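Local structure of RV0130 (2C2I) at the interface of chains A and B. The protein is a hotdog-fold hydratase of the MaoC-like family that, as a homodimer, probably interconverts trans-2-enoyl-CoA and (3R)-3-hydroxyacyl-CoA. Coordinates in Å, arbitrary orientation; residue numbers count along the deposited sequence, not the author numbering. Chains: chain A/B, RV0130.

Contact 1: the interface of chains A and B. Residues chain A 68, 70-72; chain B 38-40, 64.
The backbone carbonyl O of A:Ala68, at the end of helix 63-68, reaches B:Thr38 through two waters. Water 1 sits 2.7 Å from A:Ala68 O and also meets the amide N of A:Arg72 and the carbonyl O of B:Thr38. It therefore fills the place between two chain A backbone groups four residues apart and ties that helix break to the end of helix 28-38 of the partner. Water 2 links A:Ala68 O to the B:Thr38 hydroxyl, with OG1 2.8 Å from the water. With chi1 at 64°, that hydroxyl lies between its own backbone N and carbonyl carbon, while the methyl CG2 turns to A:Ala68 CB at 3.8 Å.

On the apolar flank, the B:Phe64 ring takes A:Ala68 CA over one face, near the rim, and receives the A:Pro71 ring at its edge. There A:Pro71 CD is 3.6 Å from B:Phe64 CE2. The same proline crosses B:Asp40 at about a right angle, its CB lying 3.7 Å from the carboxylate oxygen OD2. B:Asp40 is the likely catalytic aspartate of this hydratase family, so the dimer partner probably furnishes part of the wall beside the active site. A:Arg72 runs alongside the B:Thr38 to B:Gly39 backbone with its chain extended from CG to NE, and its CD comes 4.1 Å from B:Gly39 CA.

Contact 2: the interface of chains A and B. Residues chain A 63-64, 94-96; chain B 88, 90-91.
B:Asn88 pushes its side-chain amide between A:Phe64 and A:Phe96, in the hotdog dimer interface typical of MaoC-like hydratases. It buries more surface than its neighbours here and probably belongs to the substrate site that the two chains share. Its CG is anti to the backbone N (chi1 -168°), which carries the amide away from strand 86-91 and toward helix 63-68 of chain A. The nitrogen ND2 stands 3.1 Å above the A:Phe64 ring plane, over the centre, with the amide plane turned 58° from the ring. One N-H is directed to water 3; the other lies oblique to the ring, so this is chiefly the nitrogen packing on the face. Water 3 joins ND2 to the A:Phe64 backbone N at the start of the helix, helping to fix the amide. At the other end of the amide, OD1 lies 3.4 Å from A:Phe96 CE2.

A:Phe64 also meets B:Leu91, whose CD2 methyl is 3.9 Å from ring atom CE1. B:Leu91 lies side by side with A:Val94, the two pointing the same way, and their backbones form an antiparallel bridge. A:Val94 N donates to B:Leu91 O at 2.9 Å, and B:Leu91 N returns a bond of the same kind to A:Val94 O. The bend of A:Arg95 at chi2 brings its guanidinium NH1 back to A:Val94 O, 3.0 Å away. This second donor reaches the carbonyl from the face opposite B:Leu91 N.

Contact 3: the interface of chains A and B. Residues chain A 33-34, 36-37; chain B 33-34, 36-37.
A:Leu33 and B:Leu33 meet across the two-fold of this MaoC-like hotdog dimer, where helix 28-38 of each chain packs against its copy. The helices run in roughly opposite directions, and the two leucine side chains cross at about a right angle. They touch through their CD2 methyls, A:Leu33 CD2 lying 3.7 Å from B:Leu33 CD2. In both copies CG sits beside the backbone N (chi1 -68° in A, -74° in B), which turns one methyl to the symmetry mate and the other to Asp36 on the partner's helix. That other methyl, CD1, lies against the aspartate stem: B:Leu33 CD1 is 3.8 Å from A:Asp36 CB, and the A:Leu33 to B:Asp36 pair repeats the meeting. The aspartates thus contribute their methylenes here.

Each Ala37 methyl seats itself on the opposite helix between Leu33 and Phe34. A:Ala37 CB is 3.8 Å from B:Leu33 CB and 3.7 Å from the backbone N of B:Phe34, so these small residues let the two backbones come close. B:Ala37 does the same for chain A, its CB 3.7 Å from A:Phe34 N.

Beyond them A:Phe34 and B:Phe34 lie side by side, pointing the same way, their ring planes roughly 39° apart. The rings approach at their CE1 corners, although the modelled spacing there is too short to be trusted.

Contact 4: the interface of chains A and B. Residues chain A 88-90; chain B 63-64, 94-96.
A:Tyr89 O accepts a hydrogen bond from B:Phe96 N at 3.0 Å, beside the antiparallel bridge between A:Gly90 and B:Arg95, in this hotdog dimer of the MaoC-like family. A:Tyr89 and its neighbour A:Asn88 are both likely substrate-site residues supplied to the partner subunit. The bond is bent, and the donor stands above the carbonyl plane. Next to it the A:Tyr89 side chain crosses B:Arg95, the ring resting on the aliphatic stem: A:Tyr89 CE2 is 3.7 Å from B:Arg95 CD. The guanidinium is turned 48° from the phenol ring and does not stack flat on it. Water 5 joins the tyrosine hydroxyl to B:Arg95 NE, which lies 3.0 Å from the water, and the water sits at the guanidinium edge, in its plane.

On the other side of the strand, the B:Phe96 ring touches the A:Asn88 amide, with B:Phe96 CE2 3.4 Å from A:Asn88 OD1 and the planes 73° apart, while ND2 sits over the B:Phe64 ring centre. B:Phe96 CD2 also packs on A:Gly90 CA, at 3.7 Å.

Further out, groups of chain B hold these partners. B:Arg95 bends at chi2 (-71°) and sends NH1 back to the carbonyl O of B:Val94, 3.0 Å away, which probably helps to hold the stem under A:Tyr89. B:Gly63 CA backs the B:Phe96 ring, 4.0 Å above its centre. Water 4, bound to B:Phe64 N, takes the A:Asn88 ND2 end.

Contact 1: the interface of chains A and B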
loop_
_atom_site.group_PDB
_atom_site.type_symbol
_atom_site.label_atom_id
_atom_site.label_comp_id
_atom_site.label_asym_id
_atom_site.label_seq_id
_atom_site.Cartn_x
_atom_site.Cartn_y
_atom_site.Cartn_z
ATOM N N ALA A 68 0.756 -4.572 -0.809
ATOM C CA ALA A 68 0.596 -4.539 -2.270
ATOM C C ALA A 68 0.721 -5.909 -2.950
ATOM O O ALA A 68 0.473 -6.027 -4.157
ATOM C CB ALA A 68 1.588 -3.530 -2.890
ATOM N N LEU A 70 -1.403 -8.115 -2.212
ATOM C CA LEU A 70 -2.785 -8.617 -2.168
ATOM C C LEU A 70 -3.364 -9.000 -3.537
ATOM O O LEU A 70 -3.946 -10.083 -3.684
ATOM C CB LEU A 70 -3.721 -7.660 -1.394
ATOM C CG LEU A 70 -4.053 -8.055 0.042
ATOM C CD1 LEU A 70 -2.759 -8.338 0.853
ATOM C CD2 LEU A 70 -4.936 -6.956 0.669
ATOM N N PRO A 71 -3.244 -8.111 -4.543
ATOM C CA PRO A 71 -3.714 -8.499 -5.885
ATOM C C PRO A 71 -3.115 -9.805 -6.444
ATOM O O PRO A 71 -3.867 -10.680 -6.887
ATOM C CB PRO A 71 -3.355 -7.278 -6.752
ATOM C CG PRO A 71 -3.411 -6.096 -5.732
ATOM C CD PRO A 71 -2.783 -6.704 -4.502
ATOM N N ARG A 72 -1.795 -9.951 -6.416
ATOM C CA ARG A 72 -1.166 -11.194 -6.918
ATOM C C ARG A 72 -1.692 -12.413 -6.156
ATOM O O ARG A 72 -2.025 -13.432 -6.753
ATOM C CB ARG A 72 0.360 -11.144 -6.782
ATOM C CG ARG A 72 1.057 -12.467 -7.058
ATOM C CD ARG A 72 2.561 -12.350 -6.909
ATOM N NE ARG A 72 3.214 -13.573 -7.357
ATOM C CZ ARG A 72 4.454 -13.923 -7.032
ATOM N NH1 ARG A 72 5.190 -13.137 -6.257
ATOM N NH2 ARG A 72 4.952 -15.072 -7.480
ATOM N N THR B 38 5.731 -6.217 -7.201
ATOM C CA THR B 38 4.559 -6.737 -6.473
ATOM C C THR B 38 3.764 -7.831 -7.191
ATOM O O THR B 38 2.895 -8.468 -6.583
ATOM C CB THR B 38 3.587 -5.588 -6.145
ATOM O OG1 THR B 38 3.085 -5.057 -7.380
ATOM C CG2 THR B 38 4.292 -4.481 -5.357
ATOM N N GLY B 39 4.045 -8.059 -8.467
ATOM C CA GLY B 39 3.324 -9.068 -9.233
ATOM C C GLY B 39 1.967 -8.617 -9.746
ATOM O O GLY B 39 1.163 -9.441 -10.196
ATOM N N ASP B 40 1.679 -7.310 -9.680
ATOM C CA ASP B 40 0.444 -6.808 -10.302
ATOM C C ASP B 40 0.779 -6.181 -11.651
ATOM O O ASP B 40 1.202 -5.006 -11.723
ATOM C CB ASP B 40 -0.295 -5.830 -9.355
ATOM C CG ASP B 40 -1.627 -5.324 -9.929
ATOM O OD1 ASP B 40 -1.921 -5.538 -11.114
ATOM O OD2 ASP B 40 -2.398 -4.711 -9.184
ATOM N N PHE B 64 -2.135 1.034 -4.785
ATOM C CA PHE B 64 -1.157 0.664 -3.763
ATOM C C PHE B 64 0.190 1.386 -3.971
ATOM O O PHE B 64 0.959 1.557 -3.019
ATOM C CB PHE B 64 -0.925 -0.848 -3.720
ATOM C CG PHE B 64 -2.020 -1.626 -3.016
ATOM C CD1 PHE B 64 -2.426 -1.276 -1.724
ATOM C CD2 PHE B 64 -2.598 -2.722 -3.649
ATOM C CE1 PHE B 64 -3.422 -2.019 -1.054
ATOM C CE2 PHE B 64 -3.611 -3.481 -3.003
ATOM C CZ PHE B 64 -4.012 -3.121 -1.715
HETATM O O HOH W 1 0.083 -7.806 -6.163
HETATM O O HOH W 2 0.644 -4.135 -6.297
#

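Contact 2: the interface of chains A and B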
loop_
_atom_site.group_PDB
_atom_site.type_symbol
_atom_site.label_atom_id
_atom_site.label_comp_id
_atom_site.label_asym_id
_atom_site.label_seq_id
_atom_site.Cartn_x
_atom_site.Cartn_y
_atom_site.Cartn_z
ATOM N N GLY A 63 6.422 -2.664 4.520
ATOM C CA GLY A 63 5.000 -2.990 4.790
ATOM C C GLY A 63 4.108 -2.641 3.607
ATOM O O GLY A 63 3.135 -3.380 3.297
ATOM N N PHE A 64 4.430 -1.553 2.907
ATOM C CA PHE A 64 3.587 -1.154 1.785
ATOM C C PHE A 64 3.717 -2.161 0.663
ATOM O O PHE A 64 2.815 -2.283 -0.151
ATOM C CB PHE A 64 3.908 0.260 1.284
ATOM C CG PHE A 64 3.265 1.367 2.085
ATOM C CD1 PHE A 64 1.869 1.410 2.284
ATOM C CD2 PHE A 64 4.051 2.381 2.624
ATOM C CE1 PHE A 64 1.293 2.457 3.002
ATOM C CE2 PHE A 64 3.465 3.457 3.332
ATOM C CZ PHE A 64 2.105 3.488 3.541
ATOM N N VAL A 94 -5.438 -1.789 8.129
ATOM C CA VAL A 94 -4.298 -2.658 7.803
ATOM C C VAL A 94 -3.363 -2.623 9.010
ATOM O O VAL A 94 -3.096 -1.547 9.549
ATOM C CB VAL A 94 -3.472 -2.152 6.561
ATOM C CG1 VAL A 94 -2.265 -3.047 6.363
ATOM C CG2 VAL A 94 -4.360 -2.061 5.231
ATOM N N ARG A 95 -2.843 -3.791 9.386
ATOM C CA ARG A 95 -1.836 -3.864 10.439
ATOM C C ARG A 95 -0.742 -4.805 9.957
ATOM O O ARG A 95 -0.970 -5.640 9.064
ATOM C CB ARG A 95 -2.452 -4.327 11.771
ATOM C CG ARG A 95 -3.462 -3.357 12.413
ATOM C CD ARG A 95 -2.802 -2.089 12.886
ATOM N NE ARG A 95 -3.677 -1.180 13.602
ATOM C CZ ARG A 95 -4.349 -0.157 13.056
ATOM N NH1 ARG A 95 -4.331 0.077 11.740
ATOM N NH2 ARG A 95 -5.065 0.620 13.842
ATOM N N PHE A 96 0.474 -4.620 10.492
ATOM C CA PHE A 96 1.630 -5.421 10.090
ATOM C C PHE A 96 2.260 -6.009 11.348
ATOM O O PHE A 96 3.312 -5.512 11.817
ATOM C CB PHE A 96 2.670 -4.551 9.361
ATOM C CG PHE A 96 2.154 -3.900 8.098
ATOM C CD1 PHE A 96 1.927 -4.657 6.959
ATOM C CD2 PHE A 96 1.891 -2.536 8.062
ATOM C CE1 PHE A 96 1.462 -4.066 5.778
ATOM C CE2 PHE A 96 1.422 -1.924 6.879
ATOM C CZ PHE A 96 1.203 -2.683 5.748
ATOM N N ASN B 88 6.468 1.205 9.052
ATOM C CA ASN B 88 5.037 1.224 8.782
ATOM C C ASN B 88 4.296 0.328 9.792
ATOM O O ASN B 88 4.516 -0.891 9.853
ATOM C CB ASN B 88 4.832 0.734 7.337
ATOM C CG ASN B 88 3.433 0.966 6.822
ATOM O OD1 ASN B 88 2.488 1.182 7.591
ATOM N ND2 ASN B 88 3.295 0.924 5.509
ATOM N N GLY B 90 0.864 0.479 9.993
ATOM C CA GLY B 90 -0.405 0.113 9.347
ATOM C C GLY B 90 -1.175 1.316 8.830
ATOM O O GLY B 90 -0.643 2.415 8.778
ATOM N N LEU B 91 -2.437 1.079 8.426
ATOM C CA LEU B 91 -3.317 2.107 7.874
ATOM C C LEU B 91 -4.651 2.002 8.609
ATOM O O LEU B 91 -5.033 0.911 9.033
ATOM C CB LEU B 91 -3.548 1.856 6.366
ATOM C CG LEU B 91 -2.400 2.022 5.344
ATOM C CD1 LEU B 91 -1.790 3.423 5.498
ATOM C CD2 LEU B 91 -1.341 0.910 5.417
HETATM O O HOH W 3 6.214 0.513 4.209
#

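Contact 3: the interface of chains A and B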
loop_
_atom_site.group_PDB
_atom_site.type_symbol
_atom_site.label_atom_id
_atom_site.label_comp_id
_atom_site.label_asym_id
_atom_site.label_seq_id
_atom_site.Cartn_x
_atom_site.Cartn_y
_atom_site.Cartn_z
ATOM N N LEU A 33 13.519 -3.236 -6.125
ATOM C CA LEU A 33 12.690 -2.674 -7.185
ATOM C C LEU A 33 11.587 -1.826 -6.549
ATOM O O LEU A 33 11.257 -0.781 -7.076
ATOM C CB LEU A 33 12.046 -3.754 -8.056
ATOM C CG LEU A 33 12.930 -4.621 -8.977
ATOM C CD1 LEU A 33 12.140 -5.730 -9.648
ATOM C CD2 LEU A 33 13.613 -3.750 -10.003
ATOM N N PHE A 34 11.039 -2.305 -5.426
ATOM C CA PHE A 34 9.990 -1.579 -4.698
ATOM C C PHE A 34 10.481 -0.218 -4.207
ATOM O O PHE A 34 9.770 0.805 -4.315
ATOM C CB PHE A 34 9.463 -2.395 -3.520
ATOM C CG PHE A 34 8.157 -1.861 -2.963
ATOM C CD1 PHE A 34 6.953 -2.165 -3.585
ATOM C CD2 PHE A 34 8.151 -1.043 -1.830
ATOM C CE1 PHE A 34 5.731 -1.656 -3.071
ATOM C CE2 PHE A 34 6.941 -0.520 -1.311
ATOM C CZ PHE A 34 5.735 -0.835 -1.929
ATOM N N ASP A 36 13.000 1.408 -5.513
ATOM C CA ASP A 36 13.151 2.271 -6.705
ATOM C C ASP A 36 11.817 2.851 -7.184
ATOM O O ASP A 36 11.739 4.041 -7.525
ATOM C CB ASP A 36 13.826 1.528 -7.864
ATOM C CG ASP A 36 15.258 1.113 -7.550
ATOM O OD1 ASP A 36 15.887 1.665 -6.620
ATOM O OD2 ASP A 36 15.765 0.203 -8.249
ATOM N N ALA A 37 10.782 2.005 -7.216
ATOM C CA ALA A 37 9.456 2.418 -7.662
ATOM C C ALA A 37 8.872 3.535 -6.778
ATOM O O ALA A 37 8.236 4.460 -7.282
ATOM C CB ALA A 37 8.515 1.225 -7.700
ATOM N N LEU B 33 8.228 -0.800 -12.630
ATOM C CA LEU B 33 8.985 -1.289 -11.497
ATOM C C LEU B 33 8.037 -1.790 -10.414
ATOM O O LEU B 33 8.301 -2.817 -9.788
ATOM C CB LEU B 33 9.868 -0.186 -10.908
ATOM C CG LEU B 33 11.104 0.192 -11.728
ATOM C CD1 LEU B 33 11.838 1.411 -11.110
ATOM C CD2 LEU B 33 12.020 -1.022 -11.839
ATOM N N PHE B 34 6.970 -1.025 -10.173
ATOM C CA PHE B 34 6.040 -1.390 -9.100
ATOM C C PHE B 34 5.362 -2.725 -9.427
ATOM O O PHE B 34 5.204 -3.574 -8.535
ATOM C CB PHE B 34 5.007 -0.287 -8.856
ATOM C CG PHE B 34 4.192 -0.488 -7.604
ATOM C CD1 PHE B 34 4.647 -0.021 -6.382
ATOM C CD2 PHE B 34 2.932 -1.111 -7.665
ATOM C CE1 PHE B 34 3.865 -0.208 -5.188
ATOM C CE2 PHE B 34 2.160 -1.269 -6.496
ATOM C CZ PHE B 34 2.630 -0.820 -5.276
ATOM N N ASP B 36 6.536 -5.084 -11.408
ATOM C CA ASP B 36 7.582 -6.114 -11.283
ATOM C C ASP B 36 7.841 -6.496 -9.823
ATOM O O ASP B 36 8.013 -7.661 -9.502
ATOM C CB ASP B 36 8.899 -5.645 -11.944
ATOM C CG ASP B 36 8.780 -5.513 -13.463
ATOM O OD1 ASP B 36 7.846 -6.078 -14.073
ATOM O OD2 ASP B 36 9.641 -4.846 -14.069
ATOM N N ALA B 37 7.841 -5.504 -8.939
ATOM C CA ALA B 37 8.098 -5.721 -7.520
ATOM C C ALA B 37 6.974 -6.527 -6.854
ATOM O O ALA B 37 7.244 -7.400 -6.054
ATOM C CB ALA B 37 8.282 -4.384 -6.800
#

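Contact 4: the interface of chains A and B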
loop_
_atom_site.group_PDB
_atom_site.type_symbol
_atom_site.label_atom_id
_atom_site.label_comp_id
_atom_site.label_asym_id
_atom_site.label_seq_id
_atom_site.Cartn_x
_atom_site.Cartn_y
_atom_site.Cartn_z
ATOM N N ASN A 88 -8.333 -0.723 -7.271
ATOM C CA ASN A 88 -8.229 -0.611 -5.824
ATOM C C ASN A 88 -8.984 0.651 -5.378
ATOM O O ASN A 88 -8.620 1.764 -5.760
ATOM C CB ASN A 88 -6.729 -0.569 -5.491
ATOM C CG ASN A 88 -6.435 -0.481 -4.015
ATOM O OD1 ASN A 88 -7.330 -0.311 -3.165
ATOM N ND2 ASN A 88 -5.133 -0.589 -3.691
ATOM N N TYR A 89 -10.069 0.474 -4.623
ATOM C CA TYR A 89 -10.863 1.618 -4.166
ATOM C C TYR A 89 -10.405 2.075 -2.770
ATOM O O TYR A 89 -10.528 3.245 -2.405
ATOM C CB TYR A 89 -12.365 1.304 -4.171
ATOM C CG TYR A 89 -13.181 2.461 -3.645
ATOM C CD1 TYR A 89 -13.043 3.731 -4.200
ATOM C CD2 TYR A 89 -14.071 2.295 -2.571
ATOM C CE1 TYR A 89 -13.779 4.819 -3.713
ATOM C CE2 TYR A 89 -14.827 3.386 -2.074
ATOM C CZ TYR A 89 -14.673 4.624 -2.657
ATOM O OH TYR A 89 -15.382 5.704 -2.204
ATOM N N GLY A 90 -9.828 1.165 -1.998
ATOM C CA GLY A 90 -9.265 1.606 -0.729
ATOM C C GLY A 90 -9.128 0.491 0.283
ATOM O O GLY A 90 -9.142 -0.670 -0.073
ATOM N N GLY B 63 -3.182 1.881 -7.235
ATOM C CA GLY B 63 -3.556 2.581 -5.991
ATOM C C GLY B 63 -2.578 2.291 -4.881
ATOM O O GLY B 63 -2.207 3.195 -4.111
ATOM N N PHE B 64 -2.135 1.034 -4.785
ATOM C CA PHE B 64 -1.157 0.664 -3.763
ATOM C C PHE B 64 0.190 1.386 -3.971
ATOM O O PHE B 64 0.959 1.557 -3.019
ATOM C CB PHE B 64 -0.925 -0.848 -3.720
ATOM C CG PHE B 64 -2.020 -1.626 -3.016
ATOM C CD1 PHE B 64 -2.426 -1.276 -1.724
ATOM C CD2 PHE B 64 -2.598 -2.722 -3.649
ATOM C CE1 PHE B 64 -3.422 -2.019 -1.054
ATOM C CE2 PHE B 64 -3.611 -3.481 -3.003
ATOM C CZ PHE B 64 -4.012 -3.121 -1.715
ATOM N N VAL B 94 -8.440 4.290 4.123
ATOM C CA VAL B 94 -7.798 4.784 2.902
ATOM C C VAL B 94 -8.815 4.725 1.761
ATOM O O VAL B 94 -9.482 3.725 1.600
ATOM C CB VAL B 94 -6.549 3.972 2.496
ATOM C CG1 VAL B 94 -5.936 4.545 1.191
ATOM C CG2 VAL B 94 -5.481 3.991 3.626
ATOM N N ARG B 95 -8.904 5.788 0.969
ATOM C CA ARG B 95 -9.771 5.775 -0.233
ATOM C C ARG B 95 -8.992 6.387 -1.385
ATOM O O ARG B 95 -8.109 7.236 -1.160
ATOM C CB ARG B 95 -11.040 6.591 0.037
ATOM C CG ARG B 95 -11.973 5.954 1.098
ATOM C CD ARG B 95 -12.644 4.697 0.545
ATOM N NE ARG B 95 -13.636 4.075 1.422
ATOM C CZ ARG B 95 -13.370 3.137 2.340
ATOM N NH1 ARG B 95 -12.123 2.743 2.573
ATOM N NH2 ARG B 95 -14.373 2.606 3.040
ATOM N N PHE B 96 -9.330 5.977 -2.608
ATOM C CA PHE B 96 -8.649 6.425 -3.825
ATOM C C PHE B 96 -9.731 7.004 -4.755
ATOM O O PHE B 96 -10.178 6.313 -5.671
ATOM C CB PHE B 96 -7.969 5.220 -4.509
ATOM C CG PHE B 96 -6.871 4.575 -3.693
ATOM C CD1 PHE B 96 -5.661 5.241 -3.485
ATOM C CD2 PHE B 96 -7.047 3.299 -3.145
ATOM C CE1 PHE B 96 -4.639 4.645 -2.725
ATOM C CE2 PHE B 96 -6.026 2.694 -2.387
ATOM C CZ PHE B 96 -4.821 3.371 -2.207
HETATM O O HOH W 4 -3.497 -1.181 -6.339
HETATM O O HOH W 5 -15.947 5.513 0.271
#

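Contact 1 lies in the middle, its C-alpha centre about 11 Å from that of contact 3, 13 Å from contact 4 and 14 Å from contact 2. Contacts 2 and 4, about 14 Å apart and each about 18 Å from contact 3, are largely one arrangement with the chains exchanged. B:Phe64 belongs to contacts 1 and 4; helix 63-68 serves contacts 1, 2 and 4, strands 86-91 and 93-95 contacts 2 and 4, and helix 28-38 contacts 1 and 3. Dimerisation thus appears to help build the active sites, with the helix pair of contact 3 adding an apolar contact on the two-fold.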